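Long-range contacts in GH3 beta-N-acetylglucosaminidase (Paenibacillaceae, PDB 6K5J), which hydrolyses the beta-glycosidic bond of terminal non-reducing N-acetylglucosamine residues, probably in chitin-derived and related oligosaccharides: residues S81-G86 with M132-S137; I47-N52 with V89-N94; H119-E124 with R170-A175. All coordinates share one frame; numbering follows the deposited sequence.

Three contacts of one TIM-barrel domain illustrate how chemistry follows position in a fold. Interaction 1 is buried and joins the ends of two barrel strands beside the bound NAG through an aromatic ring and hydrogen bonds of backbone and an asparagine amide. Interaction 2 joins two loops near the same sugar through arginines, a carboxylate and water, partly exposed at its salt bridge. Interaction 3, partly buried, packs two helices outside the barrel with glycines, an alanine, apolar edges and one histidine-to-carbonyl hydrogen bond. Interactions 1 and 2, centres about 10 Å apart, meet where Gln84 OE1 probably accepts a hydrogen bond from Arg91 N; Phe172 and Ile121 of interaction 3 pack against Asn133 and Gln84 of interaction 1.

Interaction 1: residues S81-G86 with M132-S137; sequences SIDQEG and MNFAPS. With NAG (2-acetamido-2-deoxy-beta-D-glucopyranose), chain B.
Phe134 spreads its ring beneath Ser81, whose OG stands 3.3 Å above the ring plane over its centre, while Ser81 CB makes a CH-pi contact with the same ring. Asp83 approaches the ring differently: its OD1 lies in plane at the edge and comes 3.2 Å from Phe134 CB. The backbones are joined by Phe134 N to Ile82 O at 2.8 Å, almost straight at 175°. Next to this bond, Asn133 uses its whole amide as a clamp. Its chi1 of -166° sets CG anti to the backbone N and brings it to the 82-84 backbone. Asn133 OD1 accepts from Gln84 N at 3.0 Å on an in-plane lone pair. Asn133 ND2 donates to Gln84 O at 2.9 Å; that oxygen lies in the amide plane of Asn133, while ND2 stands above the plane of the Gln84 carbonyl. An alanine in place of Asn133 would probably leave Gln84 N and O without their mates and set the 83-85 loop free to shift. That loop presents Asp83, whose OD1 accepts NAG O4 at 2.6 Å and whose OD2 bonds O6 at a doubtfully short distance; Lys182 and His183 also bind the sugar. Loops leaving the C-terminal ends of neighbouring strands and holding a ligand are typical of the mouth of a TIM barrel.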
loop_
_atom_site.group_PDB
_atom_site.type_symbol
_atom_site.label_atom_id
_atom_site.label_comp_id
_atom_site.label_asym_id
_atom_site.label_seq_id
_atom_site.Cartn_x
_atom_site.Cartn_y
_atom_site.Cartn_z
ATOM N N SER A 81 -9.559 -10.115 2.647
ATOM C CA SER A 81 -8.495 -9.300 2.077
ATOM C C SER A 81 -8.033 -8.233 3.070
ATOM O O SER A 81 -8.552 -8.125 4.186
ATOM C CB SER A 81 -8.946 -8.648 0.771
ATOM O OG SER A 81 -7.798 -8.215 0.028
ATOM N N ILE A 82 -7.076 -7.430 2.626
ATOM C CA ILE A 82 -6.349 -6.494 3.481
ATOM C C ILE A 82 -5.463 -5.650 2.576
ATOM O O ILE A 82 -5.147 -6.059 1.456
ATOM C CB ILE A 82 -5.512 -7.293 4.533
ATOM C CG1 ILE A 82 -4.921 -6.373 5.608
ATOM C CG2 ILE A 82 -4.386 -8.104 3.847
ATOM C CD1 ILE A 82 -4.272 -7.135 6.755
ATOM N N ASP A 83 -5.082 -4.452 3.038
ATOM C CA ASP A 83 -4.074 -3.639 2.336
ATOM C C ASP A 83 -2.715 -3.800 3.017
ATOM O O ASP A 83 -2.223 -2.904 3.697
ATOM C CB ASP A 83 -4.466 -2.163 2.320
ATOM C CG ASP A 83 -5.753 -1.909 1.607
ATOM O OD1 ASP A 83 -5.886 -2.369 0.449
ATOM O OD2 ASP A 83 -6.622 -1.240 2.208
ATOM N N GLN A 84 -2.114 -4.970 2.836
ATOM C CA GLN A 84 -0.797 -5.245 3.418
ATOM C C GLN A 84 0.268 -5.163 2.321
ATOM O O GLN A 84 0.828 -6.160 1.861
ATOM C CB GLN A 84 -0.811 -6.603 4.133
ATOM C CG GLN A 84 0.355 -6.829 5.085
ATOM C CD GLN A 84 0.167 -6.175 6.451
ATOM O OE1 GLN A 84 -0.590 -5.214 6.612
ATOM N NE2 GLN A 84 0.875 -6.690 7.442
ATOM N N GLU A 85 0.540 -3.914 1.900
ATOM C CA GLU A 85 1.459 -3.669 0.789
ATOM C C GLU A 85 2.912 -3.853 1.204
ATOM O O GLU A 85 3.731 -4.303 0.396
ATOM C CB GLU A 85 1.253 -2.249 0.223
ATOM C CG GLU A 85 -0.166 -2.004 -0.298
ATOM C CD GLU A 85 -0.426 -0.569 -0.748
ATOM O OE1 GLU A 85 0.550 0.160 -1.044
ATOM O OE2 GLU A 85 -1.620 -0.180 -0.814
ATOM N N GLY A 86 3.236 -3.552 2.453
ATOM C CA GLY A 86 4.606 -3.517 2.926
ATOM C C GLY A 86 5.079 -2.089 3.155
ATOM O O GLY A 86 4.457 -1.115 2.726
ATOM N N MET A 132 -6.340 -13.098 0.575
ATOM C CA MET A 132 -6.282 -12.129 -0.506
ATOM C C MET A 132 -5.554 -10.897 0.015
ATOM O O MET A 132 -5.643 -10.563 1.200
ATOM C CB MET A 132 -7.690 -11.765 -1.009
ATOM C CG MET A 132 -7.724 -10.913 -2.284
ATOM S SD MET A 132 -9.437 -10.713 -2.859
ATOM C CE MET A 132 -9.169 -10.225 -4.567
ATOM N N ASN A 133 -4.809 -10.240 -0.870
ATOM C CA ASN A 133 -4.090 -9.023 -0.504
ATOM C C ASN A 133 -4.317 -8.012 -1.610
ATOM O O ASN A 133 -4.228 -8.355 -2.793
ATOM C CB ASN A 133 -2.579 -9.292 -0.312
ATOM C CG ASN A 133 -1.842 -8.151 0.404
ATOM O OD1 ASN A 133 -2.456 -7.231 0.936
ATOM N ND2 ASN A 133 -0.509 -8.239 0.436
ATOM N N PHE A 134 -4.625 -6.776 -1.238
ATOM C CA PHE A 134 -4.729 -5.724 -2.245
ATOM C C PHE A 134 -3.334 -5.153 -2.490
ATOM O O PHE A 134 -2.982 -4.043 -2.087
ATOM C CB PHE A 134 -5.751 -4.679 -1.825
ATOM C CG PHE A 134 -7.166 -5.178 -1.905
ATOM C CD1 PHE A 134 -7.511 -6.141 -2.848
ATOM C CD2 PHE A 134 -8.140 -4.703 -1.056
ATOM C CE1 PHE A 134 -8.812 -6.611 -2.951
ATOM C CE2 PHE A 134 -9.452 -5.176 -1.148
ATOM C CZ PHE A 134 -9.776 -6.133 -2.102
ATOM N N ALA A 135 -2.542 -5.966 -3.178
ATOM C CA ALA A 135 -1.138 -5.708 -3.457
ATOM C C ALA A 135 -0.686 -6.712 -4.510
ATOM O O ALA A 135 -1.278 -7.790 -4.622
ATOM C CB ALA A 135 -0.284 -5.832 -2.183
ATOM N N PRO A 136 0.369 -6.391 -5.284
ATOM C CA PRO A 136 1.175 -5.172 -5.212
ATOM C C PRO A 136 0.616 -4.028 -6.055
ATOM O O PRO A 136 -0.053 -4.266 -7.063
ATOM C CB PRO A 136 2.528 -5.620 -5.774
ATOM C CG PRO A 136 2.139 -6.610 -6.850
ATOM C CD PRO A 136 0.882 -7.319 -6.313
ATOM N N SER A 137 0.905 -2.795 -5.649
ATOM C CA SER A 137 0.790 -1.689 -6.589
ATOM C C SER A 137 1.751 -1.895 -7.755
ATOM O O SER A 137 2.950 -2.112 -7.551
ATOM C CB SER A 137 1.108 -0.364 -5.902
ATOM O OG SER A 137 1.293 0.670 -6.864
HETATM C C1 NAG B . -8.304 2.863 -1.565
HETATM C C2 NAG B . -6.850 2.685 -2.072
HETATM C C3 NAG B . -6.546 1.210 -2.395
HETATM C C4 NAG B . -6.985 0.291 -1.263
HETATM C C5 NAG B . -8.451 0.545 -0.955
HETATM C C6 NAG B . -9.001 -0.315 0.161
HETATM C C7 NAG B . -5.587 4.324 -3.420
HETATM C C8 NAG B . -5.540 5.073 -4.724
HETATM N N2 NAG B . -6.635 3.511 -3.253
HETATM O O1 NAG B . -8.416 4.135 -1.022
HETATM O O3 NAG B . -5.151 1.042 -2.630
HETATM O O4 NAG B . -6.803 -1.070 -1.635
HETATM O O5 NAG B . -8.588 1.907 -0.536
HETATM O O6 NAG B . -8.461 0.061 1.421
HETATM O O7 NAG B . -4.705 4.434 -2.571
#

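Interaction 2: residues I47-N52 with V89-N94; sequences IYFRRN and VTRLEN. With NAG (2-acetamido-2-deoxy-beta-D-glucopyranose), chain B.
The backbones come closest at Arg50 and Arg91, with CA atoms 4.9 Å apart, where the 3-10 turn 50-52 faces the irregular loop 89-94. Side chains and water do the joining. Arg50 runs extended to CD and then bends, chi3 of -56° swinging NE aside, and its guanidinium meets Glu93 end-on. Arg50 NH1 reaches Glu93 OE2 at 2.9 Å, and Arg50 NH2 reaches Glu93 OE1 at the same distance, each on the syn lone pair. This bidentate salt bridge keeps the two groups nearly coplanar, their planes 24° apart. A very short contact from Thr90 OG1 (2.5 Å), its exact length doubtful, also reaches Glu93 OE1, and Arg91 O lies 3.6 Å above the Arg50 guanidinium plane, over its centre, where a partial negative charge would probably be favourable.

Arg91 lies side by side with Phe49, pointing the same way. Its NE is 3.8 Å from Phe49 CD2, with guanidinium and ring planes 35° apart. One water accepts from Arg91 NE and donates to Tyr48 O, sitting over a face of the Phe49 ring toward its rim; a second accepts from Arg50 NE and, weakly, from Arg91 NH1. Arg50 NH2 and Arg91 NH1, like charges, are 5.9 Å apart, but each arginine has a carboxylate partner, Glu93 for Arg50 and Asp83 for Arg91 NH2. Phe49 turns its edge to the sugar, CE2 being 3.4 Å from NAG O6. Two loops that follow successive strands and together wall the sugar site in this way belong to the loop-lined mouth of a TIM barrel.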
loop_
_atom_site.group_PDB
_atom_site.type_symbol
_atom_site.label_atom_id
_atom_site.label_comp_id
_atom_site.label_asym_id
_atom_site.label_seq_id
_atom_site.Cartn_x
_atom_site.Cartn_y
_atom_site.Cartn_z
ATOM N N ILE A 47 -13.015 -7.290 3.945
ATOM C CA ILE A 47 -11.725 -6.604 3.975
ATOM C C ILE A 47 -11.442 -6.156 5.407
ATOM O O ILE A 47 -12.316 -5.586 6.074
ATOM C CB ILE A 47 -11.674 -5.411 2.997
ATOM C CG1 ILE A 47 -10.329 -4.673 3.146
ATOM C CG2 ILE A 47 -12.871 -4.469 3.200
ATOM C CD1 ILE A 47 -10.001 -3.712 2.016
ATOM N N TYR A 48 -10.221 -6.417 5.875
ATOM C CA TYR A 48 -9.759 -6.012 7.198
ATOM C C TYR A 48 -9.078 -4.643 7.147
ATOM O O TYR A 48 -8.363 -4.322 6.189
ATOM C CB TYR A 48 -8.747 -7.016 7.756
ATOM C CG TYR A 48 -9.277 -8.362 8.214
ATOM C CD1 TYR A 48 -10.589 -8.518 8.661
ATOM C CD2 TYR A 48 -8.436 -9.475 8.237
ATOM C CE1 TYR A 48 -11.052 -9.759 9.113
ATOM C CE2 TYR A 48 -8.888 -10.711 8.682
ATOM C CZ TYR A 48 -10.199 -10.846 9.110
ATOM O OH TYR A 48 -10.642 -12.069 9.557
ATOM N N PHE A 49 -9.258 -3.868 8.218
ATOM C CA PHE A 49 -8.467 -2.670 8.498
ATOM C C PHE A 49 -7.847 -2.789 9.891
ATOM O O PHE A 49 -8.029 -3.791 10.577
ATOM C CB PHE A 49 -9.325 -1.410 8.329
ATOM C CG PHE A 49 -9.679 -1.150 6.891
ATOM C CD1 PHE A 49 -10.773 -1.783 6.314
ATOM C CD2 PHE A 49 -8.864 -0.359 6.094
ATOM C CE1 PHE A 49 -11.084 -1.591 4.972
ATOM C CE2 PHE A 49 -9.161 -0.159 4.747
ATOM C CZ PHE A 49 -10.276 -0.776 4.188
ATOM N N ARG A 50 -7.072 -1.765 10.278
ATOM C CA ARG A 50 -6.371 -1.773 11.567
ATOM C C ARG A 50 -7.319 -2.083 12.731
ATOM O O ARG A 50 -6.935 -2.758 13.694
ATOM C CB ARG A 50 -5.669 -0.418 11.773
ATOM C CG ARG A 50 -4.830 -0.300 13.050
ATOM C CD ARG A 50 -3.850 0.908 12.977
ATOM N NE ARG A 50 -2.985 0.815 11.804
ATOM C CZ ARG A 50 -1.800 0.205 11.781
ATOM N NH1 ARG A 50 -1.306 -0.351 12.876
ATOM N NH2 ARG A 50 -1.101 0.152 10.661
ATOM N N ARG A 51 -8.566 -1.605 12.648
ATOM C CA ARG A 51 -9.566 -1.832 13.694
ATOM C C ARG A 51 -9.869 -3.312 13.916
ATOM O O ARG A 51 -10.353 -3.675 14.994
ATOM C CB ARG A 51 -10.867 -1.103 13.346
ATOM C CG ARG A 51 -11.467 -1.586 12.008
ATOM C CD ARG A 51 -12.694 -0.786 11.547
ATOM N NE ARG A 51 -13.179 -1.314 10.267
ATOM C CZ ARG A 51 -13.331 -0.603 9.151
ATOM N NH1 ARG A 51 -13.072 0.702 9.135
ATOM N NH2 ARG A 51 -13.762 -1.208 8.046
ATOM N N ASN A 52 -9.599 -4.174 12.936
ATOM C CA ASN A 52 -9.829 -5.610 13.080
ATOM C C ASN A 52 -8.593 -6.375 13.514
ATOM O O ASN A 52 -8.672 -7.595 13.669
ATOM C CB ASN A 52 -10.326 -6.225 11.761
ATOM C CG ASN A 52 -11.457 -5.442 11.132
ATOM O OD1 ASN A 52 -11.283 -4.809 10.080
ATOM N ND2 ASN A 52 -12.633 -5.492 11.761
ATOM N N VAL A 89 2.645 1.095 3.952
ATOM C CA VAL A 89 1.216 0.777 3.935
ATOM C C VAL A 89 1.083 -0.643 4.477
ATOM O O VAL A 89 1.194 -1.625 3.738
ATOM C CB VAL A 89 0.577 0.918 2.545
ATOM C CG1 VAL A 89 -0.869 0.442 2.571
ATOM C CG2 VAL A 89 0.600 2.365 2.091
ATOM N N THR A 90 0.875 -0.755 5.783
ATOM C CA THR A 90 0.507 -2.012 6.413
ATOM C C THR A 90 -0.640 -1.735 7.375
ATOM O O THR A 90 -0.818 -0.607 7.846
ATOM C CB THR A 90 1.685 -2.659 7.173
ATOM O OG1 THR A 90 2.150 -1.758 8.180
ATOM C CG2 THR A 90 2.852 -3.009 6.229
ATOM N N ARG A 91 -1.434 -2.771 7.652
ATOM C CA ARG A 91 -2.521 -2.664 8.619
ATOM C C ARG A 91 -2.237 -3.394 9.918
ATOM O O ARG A 91 -2.925 -3.142 10.914
ATOM C CB ARG A 91 -3.827 -3.219 8.036
ATOM C CG ARG A 91 -4.190 -2.631 6.712
ATOM C CD ARG A 91 -4.472 -1.156 6.838
ATOM N NE ARG A 91 -5.088 -0.684 5.612
ATOM C CZ ARG A 91 -4.935 0.534 5.117
ATOM N NH1 ARG A 91 -4.185 1.446 5.741
ATOM N NH2 ARG A 91 -5.534 0.829 3.984
ATOM N N LEU A 92 -1.257 -4.293 9.917
ATOM C CA LEU A 92 -0.852 -5.040 11.099
ATOM C C LEU A 92 0.665 -5.097 11.129
ATOM O O LEU A 92 1.287 -5.541 10.163
ATOM C CB LEU A 92 -1.441 -6.457 11.086
ATOM C CG LEU A 92 -0.976 -7.345 12.249
ATOM C CD1 LEU A 92 -1.453 -6.786 13.591
ATOM C CD2 LEU A 92 -1.456 -8.772 12.042
ATOM N N GLU A 93 1.255 -4.647 12.237
ATOM C CA GLU A 93 2.667 -4.856 12.505
ATOM C C GLU A 93 2.928 -5.638 13.786
ATOM O O GLU A 93 4.018 -6.190 13.935
ATOM C CB GLU A 93 3.408 -3.508 12.583
ATOM C CG GLU A 93 3.147 -2.581 11.395
ATOM C CD GLU A 93 1.802 -1.881 11.484
ATOM O OE1 GLU A 93 1.113 -1.763 10.449
ATOM O OE2 GLU A 93 1.410 -1.464 12.592
ATOM N N ASN A 94 1.957 -5.727 14.692
ATOM C CA ASN A 94 2.168 -6.430 15.949
ATOM C C ASN A 94 2.206 -7.930 15.695
ATOM O O ASN A 94 1.222 -8.499 15.221
ATOM C CB ASN A 94 1.052 -6.092 16.936
ATOM C CG ASN A 94 1.280 -6.722 18.299
ATOM O OD1 ASN A 94 2.402 -6.732 18.808
ATOM N ND2 ASN A 94 0.229 -7.253 18.886
HETATM C C1 NAG B . -8.304 2.863 -1.565
HETATM C C2 NAG B . -6.850 2.685 -2.072
HETATM C C3 NAG B . -6.546 1.210 -2.395
HETATM C C4 NAG B . -6.985 0.291 -1.263
HETATM C C5 NAG B . -8.451 0.545 -0.955
HETATM C C6 NAG B . -9.001 -0.315 0.161
HETATM C C7 NAG B . -5.587 4.324 -3.420
HETATM C C8 NAG B . -5.540 5.073 -4.724
HETATM N N2 NAG B . -6.635 3.511 -3.253
HETATM O O1 NAG B . -8.416 4.135 -1.022
HETATM O O3 NAG B . -5.151 1.042 -2.630
HETATM O O4 NAG B . -6.803 -1.070 -1.635
HETATM O O5 NAG B . -8.588 1.907 -0.536
HETATM O O6 NAG B . -8.461 0.061 1.421
HETATM O O7 NAG B . -4.705 4.434 -2.571
HETATM O O HOH W 1 -6.850 -2.772 4.635
HETATM O O HOH W 2 -3.933 1.957 9.051
#

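Interaction 3: residues H119-E124 with R170-A175; sequences HIIGSE and RGFQDA
Ile121 and Phe172 meet in the helical outer layer of the TIM barrel, where helices 111-127 and 158-174 run side by side and pack on strand 132-133. The short helical segments cross at -25° with their axes only 7.4 Å apart, a closeness that two glycines make possible. A CB on Gly171 would fall 3.0 Å from His119 N, which is a clash, and one on Gly122 would press against Ala175 CB. In place of such a carbon, Ala175 CB settles on the backbone of the opposite helix, 3.4 Å from Ser123 N.

Phe172 starts away from the other helix, but chi1 (-71°) sets CG anti to the carbonyl carbon, and the ring beyond it brings CE1 back to that helix. It offers an edge rather than a face: Phe172 CE1 is 3.6 Å from Ile121 CG2, and Ile121 CB is in the ring plane. The two side chains cross obliquely, and both pack on Asn133 of the strand beneath.

His119 lies on the more exposed side of the contact. Its CG is anti to the backbone N (chi1 -170°), and the ring's ND1 edge reaches Gly171 of the neighbouring helix. There His119 ND1 donates to Gly171 O at 3.2 Å, meeting an in-plane lone pair of that carbonyl, with CB of Asp174 and of Ala175 close to ND1; the Asp174 carboxylate itself turns to Tyr115 OH. Over one face of the His119 ring stands Ser123 OG, held by its hydrogen bond to His119 O, 2.9 Å away, which Ser123 N reaches from the opposite face of that carbonyl.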
loop_
_atom_site.group_PDB
_atom_site.type_symbol
_atom_site.label_atom_id
_atom_site.label_comp_id
_atom_site.label_asym_id
_atom_site.label_seq_id
_atom_site.Cartn_x
_atom_site.Cartn_y
_atom_site.Cartn_z
ATOM N N HIS A 119 6.589 -13.022 -0.264
ATOM C CA HIS A 119 6.322 -14.358 0.263
ATOM C C HIS A 119 6.246 -14.351 1.787
ATOM O O HIS A 119 5.451 -15.090 2.377
ATOM C CB HIS A 119 7.383 -15.346 -0.218
ATOM C CG HIS A 119 7.040 -16.774 0.080
ATOM N ND1 HIS A 119 6.077 -17.466 -0.621
ATOM C CD2 HIS A 119 7.527 -17.638 1.002
ATOM C CE1 HIS A 119 5.991 -18.700 -0.151
ATOM N NE2 HIS A 119 6.857 -18.829 0.838
ATOM N N ILE A 120 7.060 -13.530 2.448
ATOM C CA ILE A 120 6.923 -13.388 3.896
ATOM C C ILE A 120 5.558 -12.804 4.241
ATOM O O ILE A 120 4.839 -13.329 5.101
ATOM C CB ILE A 120 8.054 -12.521 4.472
ATOM C CG1 ILE A 120 9.379 -13.282 4.473
ATOM C CG2 ILE A 120 7.696 -12.081 5.889
ATOM C CD1 ILE A 120 10.569 -12.373 4.792
ATOM N N ILE A 121 5.187 -11.695 3.589
ATOM C CA ILE A 121 3.868 -11.107 3.843
ATOM C C ILE A 121 2.774 -12.147 3.630
ATOM O O ILE A 121 1.866 -12.304 4.456
ATOM C CB ILE A 121 3.628 -9.878 2.945
ATOM C CG1 ILE A 121 4.491 -8.687 3.388
ATOM C CG2 ILE A 121 2.130 -9.488 2.979
ATOM C CD1 ILE A 121 4.521 -7.529 2.347
ATOM N N GLY A 122 2.830 -12.849 2.496
ATOM C CA GLY A 122 1.757 -13.769 2.156
ATOM C C GLY A 122 1.706 -14.979 3.071
ATOM O O GLY A 122 0.625 -15.472 3.404
ATOM N N SER A 123 2.874 -15.482 3.475
ATOM C CA SER A 123 2.921 -16.613 4.398
ATOM C C SER A 123 2.284 -16.246 5.722
ATOM O O SER A 123 1.527 -17.031 6.304
ATOM C CB SER A 123 4.372 -17.041 4.638
ATOM O OG SER A 123 4.863 -17.735 3.513
ATOM N N GLU A 124 2.606 -15.058 6.224
ATOM C CA GLU A 124 2.056 -14.632 7.499
ATOM C C GLU A 124 0.566 -14.321 7.376
ATOM O O GLU A 124 -0.218 -14.676 8.262
ATOM C CB GLU A 124 2.871 -13.447 8.020
ATOM C CG GLU A 124 4.361 -13.837 8.192
ATOM C CD GLU A 124 5.223 -12.772 8.864
ATOM O OE1 GLU A 124 4.789 -11.610 8.933
ATOM O OE2 GLU A 124 6.354 -13.101 9.303
ATOM N N ARG A 170 3.994 -13.412 -7.607
ATOM C CA ARG A 170 4.328 -14.825 -7.424
ATOM C C ARG A 170 4.575 -15.164 -5.954
ATOM O O ARG A 170 4.160 -16.227 -5.479
ATOM C CB ARG A 170 5.548 -15.187 -8.271
ATOM C CG ARG A 170 5.816 -16.689 -8.368
ATOM C CD ARG A 170 6.854 -16.996 -9.453
ATOM N NE ARG A 170 8.184 -16.534 -9.074
ATOM C CZ ARG A 170 9.034 -17.238 -8.335
ATOM N NH1 ARG A 170 8.687 -18.442 -7.889
ATOM N NH2 ARG A 170 10.227 -16.739 -8.038
ATOM N N GLY A 171 5.262 -14.286 -5.221
ATOM C CA GLY A 171 5.483 -14.543 -3.801
ATOM C C GLY A 171 4.193 -14.596 -2.999
ATOM O O GLY A 171 4.031 -15.451 -2.123
ATOM N N PHE A 172 3.259 -13.677 -3.279
ATOM C CA PHE A 172 1.954 -13.730 -2.621
ATOM C C PHE A 172 1.225 -15.024 -2.975
ATOM O O PHE A 172 0.734 -15.737 -2.091
ATOM C CB PHE A 172 1.081 -12.532 -3.024
ATOM C CG PHE A 172 1.527 -11.205 -2.453
ATOM C CD1 PHE A 172 1.882 -11.077 -1.115
ATOM C CD2 PHE A 172 1.559 -10.076 -3.262
ATOM C CE1 PHE A 172 2.274 -9.857 -0.605
ATOM C CE2 PHE A 172 1.972 -8.839 -2.765
ATOM C CZ PHE A 172 2.334 -8.734 -1.438
ATOM N N GLN A 173 1.134 -15.339 -4.268
ATOM C CA GLN A 173 0.293 -16.465 -4.674
ATOM C C GLN A 173 0.936 -17.810 -4.342
ATOM O O GLN A 173 0.219 -18.767 -4.035
ATOM C CB GLN A 173 -0.063 -16.336 -6.160
ATOM C CG GLN A 173 -1.052 -15.173 -6.349
ATOM C CD GLN A 173 -1.416 -14.829 -7.778
ATOM O OE1 GLN A 173 -2.231 -13.932 -8.000
ATOM N NE2 GLN A 173 -0.832 -15.524 -8.745
ATOM N N ASP A 174 2.273 -17.889 -4.346
ATOM C CA ASP A 174 2.957 -19.094 -3.875
ATOM C C ASP A 174 2.613 -19.395 -2.424
ATOM O O ASP A 174 2.564 -20.564 -2.024
ATOM C CB ASP A 174 4.479 -18.946 -4.018
ATOM C CG ASP A 174 4.971 -19.249 -5.420
ATOM O OD1 ASP A 174 4.153 -19.652 -6.268
ATOM O OD2 ASP A 174 6.182 -19.075 -5.679
ATOM N N ALA A 175 2.359 -18.361 -1.624
ATOM C CA ALA A 175 2.006 -18.527 -0.222
ATOM C C ALA A 175 0.514 -18.747 -0.009
ATOM O O ALA A 175 0.073 -18.834 1.142
ATOM C CB ALA A 175 2.465 -17.311 0.588
#